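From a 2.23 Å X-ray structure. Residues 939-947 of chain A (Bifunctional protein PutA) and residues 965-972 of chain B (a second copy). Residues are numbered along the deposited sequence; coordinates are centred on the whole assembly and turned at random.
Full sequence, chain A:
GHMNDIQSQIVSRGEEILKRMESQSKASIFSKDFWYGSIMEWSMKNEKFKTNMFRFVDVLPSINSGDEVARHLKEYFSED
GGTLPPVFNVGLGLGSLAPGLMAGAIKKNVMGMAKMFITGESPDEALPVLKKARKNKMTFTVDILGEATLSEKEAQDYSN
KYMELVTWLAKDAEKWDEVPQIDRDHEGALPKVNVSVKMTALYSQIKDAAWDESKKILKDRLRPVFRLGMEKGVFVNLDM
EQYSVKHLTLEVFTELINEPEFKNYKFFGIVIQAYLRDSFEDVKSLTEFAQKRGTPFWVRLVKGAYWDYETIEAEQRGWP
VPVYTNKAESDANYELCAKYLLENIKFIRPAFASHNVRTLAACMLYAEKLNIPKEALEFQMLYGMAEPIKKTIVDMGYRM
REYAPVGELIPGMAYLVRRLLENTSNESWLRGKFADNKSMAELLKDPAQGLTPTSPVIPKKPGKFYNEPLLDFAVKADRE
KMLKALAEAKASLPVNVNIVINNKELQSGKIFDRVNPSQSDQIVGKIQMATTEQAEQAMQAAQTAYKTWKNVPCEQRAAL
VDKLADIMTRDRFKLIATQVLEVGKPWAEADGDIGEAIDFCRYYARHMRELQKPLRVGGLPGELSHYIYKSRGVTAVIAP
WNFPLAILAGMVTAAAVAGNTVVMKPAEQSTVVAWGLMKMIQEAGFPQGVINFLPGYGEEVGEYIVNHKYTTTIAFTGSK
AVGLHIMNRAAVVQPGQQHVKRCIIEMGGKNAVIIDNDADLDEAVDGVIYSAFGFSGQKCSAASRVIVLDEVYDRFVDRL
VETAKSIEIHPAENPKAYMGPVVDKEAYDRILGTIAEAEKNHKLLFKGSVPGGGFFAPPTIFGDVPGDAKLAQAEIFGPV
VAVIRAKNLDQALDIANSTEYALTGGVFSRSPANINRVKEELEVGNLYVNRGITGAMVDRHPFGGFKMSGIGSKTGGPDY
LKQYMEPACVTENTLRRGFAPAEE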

# COMPACT_ATOMS: atom_id res chain seq x y z
N ASP A 939 9.63 3.90 -11.28
CA ASP A 939 8.95 2.62 -11.15
C ASP A 939 9.93 1.44 -11.10
O ASP A 939 9.81 0.59 -10.22
CB ASP A 939 7.91 2.42 -12.27
CG ASP A 939 7.12 1.12 -12.11
OD1 ASP A 939 6.41 0.97 -11.10
OD2 ASP A 939 7.20 0.26 -13.01
N ARG A 940 10.92 1.42 -11.99
CA ARG A 940 11.89 0.32 -12.02
C ARG A 940 12.80 0.30 -10.80
O ARG A 940 13.13 -0.77 -10.29
CB ARG A 940 12.76 0.39 -13.28
CG ARG A 940 11.96 0.43 -14.54
CD ARG A 940 12.84 0.23 -15.73
NE ARG A 940 12.08 0.50 -16.94
CZ ARG A 940 12.55 0.32 -18.17
NH1 ARG A 940 13.78 -0.15 -18.33
NH2 ARG A 940 11.78 0.61 -19.22
N HIS A 941 13.29 1.46 -10.37
CA HIS A 941 14.25 1.55 -9.28
C HIS A 941 13.93 2.74 -8.39
O HIS A 941 14.65 3.75 -8.41
CB HIS A 941 15.69 1.67 -9.81
CG HIS A 941 15.95 0.99 -11.13
ND1 HIS A 941 16.08 1.68 -12.32
CD2 HIS A 941 16.14 -0.32 -11.43
CE1 HIS A 941 16.34 0.82 -13.29
NE2 HIS A 941 16.37 -0.40 -12.78
N PRO A 942 12.89 2.66 -7.57
CA PRO A 942 12.55 3.79 -6.69
C PRO A 942 13.77 4.24 -5.89
O PRO A 942 14.50 3.43 -5.30
CB PRO A 942 11.45 3.23 -5.79
CG PRO A 942 10.79 2.17 -6.67
CD PRO A 942 11.95 1.53 -7.37
N PHE A 943 14.03 5.55 -5.91
CA PHE A 943 15.36 6.06 -5.61
C PHE A 943 15.38 6.87 -4.31
O PHE A 943 14.56 7.78 -4.10
CB PHE A 943 15.87 6.91 -6.77
CG PHE A 943 17.28 7.40 -6.56
CD1 PHE A 943 18.36 6.55 -6.77
CD2 PHE A 943 17.51 8.68 -6.08
CE1 PHE A 943 19.66 6.99 -6.58
CE2 PHE A 943 18.82 9.14 -5.86
CZ PHE A 943 19.90 8.29 -6.12
N GLY A 944 16.33 6.54 -3.45
CA GLY A 944 16.50 7.21 -2.17
C GLY A 944 17.09 6.24 -1.18
O GLY A 944 17.07 5.03 -1.36
N GLY A 945 17.66 6.79 -0.11
CA GLY A 945 18.37 6.00 0.87
C GLY A 945 18.28 6.60 2.25
O GLY A 945 17.42 7.45 2.48
N PHE A 946 19.12 6.13 3.18
CA PHE A 946 19.05 6.51 4.58
C PHE A 946 20.43 6.91 5.11
O PHE A 946 21.29 7.35 4.34
CB PHE A 946 18.41 5.38 5.40
CG PHE A 946 18.92 4.02 5.03
CD1 PHE A 946 18.38 3.33 3.94
CD2 PHE A 946 19.93 3.42 5.78
CE1 PHE A 946 18.86 2.08 3.60
CE2 PHE A 946 20.42 2.15 5.44
CZ PHE A 946 19.89 1.49 4.35
N LYS A 947 20.68 6.72 6.41
CA LYS A 947 21.80 7.39 7.08
C LYS A 947 21.78 8.88 6.72
O LYS A 947 20.71 9.49 6.71
CB LYS A 947 23.13 6.74 6.75
CG LYS A 947 23.29 5.34 7.36
CD LYS A 947 24.74 4.85 7.19
CE LYS A 947 24.86 3.39 7.58
NZ LYS A 947 26.20 2.83 7.27
N MET B 965 10.27 1.99 9.47
CA MET B 965 11.09 1.27 8.50
C MET B 965 11.62 2.26 7.47
O MET B 965 11.25 3.43 7.47
CB MET B 965 10.28 0.13 7.83
CG MET B 965 9.84 -0.91 8.84
SD MET B 965 9.06 -2.40 8.16
CE MET B 965 7.73 -1.68 7.22
N GLU B 966 12.55 1.77 6.64
CA GLU B 966 13.06 2.46 5.47
C GLU B 966 12.70 1.66 4.22
O GLU B 966 12.88 0.44 4.20
CB GLU B 966 14.60 2.64 5.50
CG GLU B 966 15.13 3.65 6.50
CD GLU B 966 14.76 5.05 6.12
OE1 GLU B 966 14.72 5.35 4.90
OE2 GLU B 966 14.51 5.86 7.05
N PRO B 967 12.22 2.32 3.18
CA PRO B 967 12.04 1.63 1.90
C PRO B 967 13.38 1.41 1.23
O PRO B 967 14.30 2.21 1.38
CB PRO B 967 11.19 2.62 1.09
CG PRO B 967 11.70 3.99 1.60
CD PRO B 967 11.98 3.79 3.07
N ALA B 968 13.48 0.31 0.49
CA ALA B 968 14.69 0.02 -0.25
C ALA B 968 14.35 -0.72 -1.54
O ALA B 968 13.26 -1.28 -1.69
CB ALA B 968 15.68 -0.81 0.59
N CYS B 969 15.31 -0.74 -2.46
CA CYS B 969 15.17 -1.39 -3.76
C CYS B 969 16.41 -2.25 -4.01
O CYS B 969 17.54 -1.81 -3.76
CB CYS B 969 15.01 -0.36 -4.89
SG CYS B 969 14.66 -1.13 -6.50
N VAL B 970 16.18 -3.49 -4.44
CA VAL B 970 17.24 -4.43 -4.82
C VAL B 970 17.07 -4.75 -6.30
O VAL B 970 16.01 -5.24 -6.72
CB VAL B 970 17.20 -5.72 -3.98
CG1 VAL B 970 18.26 -6.70 -4.48
CG2 VAL B 970 17.41 -5.43 -2.48
N THR B 971 18.10 -4.49 -7.09
CA THR B 971 18.02 -4.64 -8.53
C THR B 971 19.14 -5.57 -8.95
O THR B 971 20.30 -5.34 -8.60
CB THR B 971 18.11 -3.27 -9.22
OG1 THR B 971 17.04 -2.44 -8.75
CG2 THR B 971 18.01 -3.38 -10.73
N GLU B 972 18.79 -6.64 -9.66
CA GLU B 972 19.76 -7.65 -10.08
C GLU B 972 19.66 -7.90 -11.59
O GLU B 972 18.61 -8.32 -12.09
CB GLU B 972 19.58 -8.94 -9.29
CG GLU B 972 20.47 -10.08 -9.76
CD GLU B 972 20.41 -11.31 -8.84
OE1 GLU B 972 19.54 -11.37 -7.94
OE2 GLU B 972 21.24 -12.22 -9.05

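Two segments can pack closely without a single hydrogen bond between them, relying on close packing, with most of the polar side-chain atoms satisfied elsewhere. The contact between a looping stretch of one PutA chain and a strand of its second copy is an example: 322 Å² is buried, summed over both sides, and no hydrogen bond crosses. From the strand, E966(B), C969(B) and T971(B) point toward chain A, while P967(B) and A968(B) point sideways; only C969(B) and T971(B) keep the two-residue spacing of a strand face.

Along chain A, D939(A) stays out of reach, and R940(A) leads its guanidinium away to partners elsewhere in the structure, so that mainly its backbone is near, O of R940(A) lying 4.1 Å from SG of C969(B). H941(A) comes closer. CA of H941(A) is 3.9 Å from SG of C969(B), and the H941(A) ring, with chi1 at -31° between wells, brings CD2 to 3.5 Å from OG1 of T971(B). The hydroxyl sits at the ring edge, near its plane; both ring nitrogens and OG1 have hydrogen bonds outside this contact, so these polar side chains can be buried here without bonding each other.

P942(A) provides the apolar contact, its CD 3.9 Å from SG of C969(B). The cysteine, a t rotamer, is small enough to nestle against three consecutive residues, and CB of C969(B) also lies 3.8 Å from O of P942(A). F943(A) then turns away. At G944(A), phi/psi of 151/161 would jam a CB against the preceding carbonyl, a backbone demand for glycine independent of the partner strand. G945(A) adds only a slight contact.

F946(A) points back toward the strand and buries the largest area of any residue here. CB of F946(A) is 3.7 Å from OE1 of E966(B), whose folded m,m side chain packs its CG obliquely against the phenyl ring, while OE2 is hydrogen-bonded elsewhere. K947(A) points away, ending the contact.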